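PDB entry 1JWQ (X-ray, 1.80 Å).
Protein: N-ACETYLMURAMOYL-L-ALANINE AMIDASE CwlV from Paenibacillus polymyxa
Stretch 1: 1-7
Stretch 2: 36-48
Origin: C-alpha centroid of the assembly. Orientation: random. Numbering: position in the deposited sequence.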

# COMPACT_ATOMS: atom_id res chain seq x y z
N MET A 1 7.01 21.54 1.16
CA MET A 1 6.54 20.48 0.23
C MET A 1 5.44 19.65 0.88
O MET A 1 5.16 19.79 2.07
CB MET A 1 7.69 19.54 -0.14
CG MET A 1 8.87 20.22 -0.80
SD MET A 1 10.20 19.05 -1.10
CE MET A 1 11.09 19.13 0.46
N LYS A 2 4.81 18.79 0.09
CA LYS A 2 3.76 17.92 0.60
C LYS A 2 4.43 16.62 1.04
O LYS A 2 5.24 16.05 0.31
CB LYS A 2 2.70 17.66 -0.47
CG LYS A 2 1.95 18.92 -0.87
CD LYS A 2 0.74 18.63 -1.74
CE LYS A 2 -0.04 19.90 -2.02
NZ LYS A 2 -1.30 19.65 -2.78
N VAL A 3 4.09 16.18 2.25
CA VAL A 3 4.67 14.97 2.81
C VAL A 3 3.82 13.75 2.51
O VAL A 3 2.61 13.74 2.73
CB VAL A 3 4.84 15.11 4.33
CG1 VAL A 3 5.37 13.83 4.93
CG2 VAL A 3 5.79 16.27 4.63
N VAL A 4 4.48 12.70 2.02
CA VAL A 4 3.81 11.45 1.68
C VAL A 4 4.42 10.33 2.51
O VAL A 4 5.62 10.08 2.43
CB VAL A 4 4.01 11.11 0.19
CG1 VAL A 4 3.31 9.79 -0.15
CG2 VAL A 4 3.47 12.24 -0.67
N VAL A 5 3.60 9.66 3.31
CA VAL A 5 4.12 8.57 4.12
C VAL A 5 3.65 7.25 3.52
O VAL A 5 2.46 7.05 3.31
CB VAL A 5 3.66 8.68 5.59
CG1 VAL A 5 4.03 7.41 6.36
CG2 VAL A 5 4.32 9.88 6.25
N ILE A 6 4.61 6.39 3.22
CA ILE A 6 4.32 5.08 2.64
C ILE A 6 4.67 4.06 3.71
O ILE A 6 5.80 4.02 4.21
CB ILE A 6 5.18 4.81 1.40
CG1 ILE A 6 4.96 5.92 0.36
CG2 ILE A 6 4.81 3.44 0.82
CD1 ILE A 6 3.56 6.01 -0.19
N ASP A 7 3.69 3.24 4.05
CA ASP A 7 3.83 2.24 5.08
C ASP A 7 3.78 0.83 4.52
O ASP A 7 2.72 0.37 4.06
CB ASP A 7 2.72 2.45 6.11
CG ASP A 7 2.72 1.40 7.19
OD1 ASP A 7 1.68 0.72 7.35
OD2 ASP A 7 3.75 1.26 7.87
N LYS A 36 9.76 0.88 -4.31
CA LYS A 36 9.55 1.25 -5.70
C LYS A 36 8.73 2.53 -5.81
O LYS A 36 9.02 3.41 -6.62
CB LYS A 36 8.87 0.12 -6.47
CG LYS A 36 9.79 -1.04 -6.81
CD LYS A 36 9.03 -2.19 -7.45
CE LYS A 36 9.95 -3.38 -7.75
NZ LYS A 36 11.00 -3.03 -8.74
N VAL A 37 7.69 2.65 -4.98
CA VAL A 37 6.86 3.84 -5.00
C VAL A 37 7.72 5.03 -4.57
O VAL A 37 7.62 6.12 -5.14
CB VAL A 37 5.64 3.69 -4.07
CG1 VAL A 37 4.88 5.01 -3.96
CG2 VAL A 37 4.71 2.61 -4.61
N GLU A 38 8.58 4.81 -3.59
CA GLU A 38 9.46 5.86 -3.10
C GLU A 38 10.37 6.37 -4.22
O GLU A 38 10.50 7.57 -4.43
CB GLU A 38 10.31 5.36 -1.95
CG GLU A 38 11.10 6.47 -1.26
CD GLU A 38 12.12 5.94 -0.28
OE1 GLU A 38 12.54 6.71 0.61
OE2 GLU A 38 12.52 4.77 -0.40
N SER A 39 11.00 5.44 -4.93
CA SER A 39 11.90 5.80 -6.03
C SER A 39 11.20 6.66 -7.08
O SER A 39 11.78 7.63 -7.58
CB SER A 39 12.46 4.55 -6.69
OG SER A 39 13.16 3.74 -5.75
N ILE A 40 9.97 6.31 -7.40
CA ILE A 40 9.20 7.05 -8.39
C ILE A 40 8.84 8.44 -7.90
O ILE A 40 9.05 9.43 -8.60
CB ILE A 40 7.90 6.30 -8.76
CG1 ILE A 40 8.24 4.95 -9.40
CG2 ILE A 40 7.06 7.14 -9.72
CD1 ILE A 40 7.05 4.03 -9.56
N LEU A 41 8.31 8.53 -6.68
CA LEU A 41 7.92 9.81 -6.12
C LEU A 41 9.09 10.72 -5.77
O LEU A 41 8.93 11.94 -5.71
CB LEU A 41 7.04 9.61 -4.88
CG LEU A 41 5.69 8.92 -5.13
CD1 LEU A 41 4.93 8.80 -3.82
CD2 LEU A 41 4.88 9.72 -6.14
N LYS A 42 10.26 10.13 -5.54
CA LYS A 42 11.45 10.90 -5.19
C LYS A 42 11.84 11.87 -6.31
O LYS A 42 12.48 12.89 -6.07
CB LYS A 42 12.62 9.96 -4.90
N GLN A 43 11.44 11.54 -7.54
CA GLN A 43 11.75 12.38 -8.69
C GLN A 43 10.94 13.67 -8.70
O GLN A 43 11.24 14.60 -9.46
CB GLN A 43 11.50 11.62 -10.00
CG GLN A 43 12.12 10.23 -10.05
CD GLN A 43 12.22 9.70 -11.47
OE1 GLN A 43 11.33 9.92 -12.29
NE2 GLN A 43 13.29 8.97 -11.75
N ASN A 44 9.91 13.74 -7.85
CA ASN A 44 9.05 14.92 -7.77
C ASN A 44 9.52 15.85 -6.66
O ASN A 44 9.38 15.54 -5.48
CB ASN A 44 7.61 14.50 -7.51
CG ASN A 44 6.62 15.61 -7.78
OD1 ASN A 44 6.92 16.79 -7.56
ND2 ASN A 44 5.43 15.25 -8.25
N PRO A 45 10.08 17.02 -7.02
CA PRO A 45 10.56 17.98 -6.02
C PRO A 45 9.48 18.62 -5.16
O PRO A 45 9.78 19.26 -4.16
CB PRO A 45 11.32 19.00 -6.88
CG PRO A 45 10.56 19.00 -8.15
CD PRO A 45 10.30 17.52 -8.39
N LYS A 46 8.22 18.46 -5.54
CA LYS A 46 7.12 19.03 -4.77
C LYS A 46 6.71 18.09 -3.64
O LYS A 46 5.86 18.42 -2.82
CB LYS A 46 5.91 19.28 -5.68
CG LYS A 46 6.14 20.30 -6.78
CD LYS A 46 4.88 20.48 -7.61
CE LYS A 46 5.10 21.47 -8.75
NZ LYS A 46 3.85 21.65 -9.54
N LEU A 47 7.33 16.92 -3.61
CA LEU A 47 7.01 15.92 -2.59
C LEU A 47 8.17 15.56 -1.68
O LEU A 47 9.34 15.60 -2.06
CB LEU A 47 6.51 14.64 -3.26
CG LEU A 47 5.24 14.70 -4.10
CD1 LEU A 47 5.01 13.34 -4.74
CD2 LEU A 47 4.05 15.10 -3.23
N GLU A 48 7.82 15.18 -0.45
CA GLU A 48 8.78 14.75 0.54
C GLU A 48 8.27 13.37 0.94
O GLU A 48 7.30 13.26 1.69
CB GLU A 48 8.79 15.69 1.74
CG GLU A 48 9.74 15.28 2.84
CD GLU A 48 9.83 16.32 3.94
OE1 GLU A 48 10.45 16.02 4.98
OE2 GLU A 48 9.29 17.43 3.77

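Glu48, Met1 and Val4 cover the most surface in this contact, and each illustrates a different way of joining a strand to the helix, turn and strand that pack beside it.

The backbone of Glu48 makes two of the three hydrogen bonds that join the stretches. Its N donates a hydrogen bond to Lys2 O (2.8 Å), and its O accepts one from Val4 N (2.9 Å, nearly straight at 169°), so that the residue bridges two positions of the neighbouring strand. Together with the bond from Lys2 N to Lys46 O (3.1 Å, 171°), this is the ladder of a parallel sheet, in which Lys2 pairs with Leu47 and Val3 with Glu48. Close CA-H...O contacts fill the gaps between the rungs: Leu47 CA lies 3.4 Å from Lys2 O, and Val3 CA lies 3.3 Å from Glu48 O. The side chain of Glu48 shares a face of the sheet with that of Val3, and its OE2 comes within 3.8 Å of Val3 CG2. Extended, with all three chi angles near 180°, it rises from the sheet beside Val3, and its methylenes carry the carboxylate outward, which suits a long chain with a charged tip on an exposed residue.

Met1 stands next to Lys2, at the start of the stretch, where its flexible, unbranched side chain can follow the neighbouring backbone. With chi1 m, chi2 t and chi3 m, it brings SD to 3.1 Å from Pro45 O and 3.7 Å from Leu47 O, while CB is 3.4 Å from Lys46 O. The backbone it meets is shaped by a type I turn from Asn44 to Leu47, closed by Leu47 N to Asn44 O (3.1 Å) and braced by Lys46 N to Asn44 OD1 (2.9 Å). Proline suits the second position of such a turn because its ring restricts phi, here -67°.

Val4 turns toward the other stretch and is buried. Its beta-branched side chain suits an extended backbone, and its two methyl groups meet different neighbours: CG1 is 4.1 Å from Leu41 CD1 on the helix, and CG2 is 3.9 Å from Leu47 CD2 on the adjoining strand. Val4 thus ties the sheet pairing to the packing of the helix. Two residues farther on, Ile6 again points toward the helix, and its CD1 reaches Val37 CG1 at 4.1 Å. Val37 and Leu41, one helical turn apart, present their side chains to the strand, whereas Val5, between Val4 and Ile6, points away, as the alternation of a strand requires.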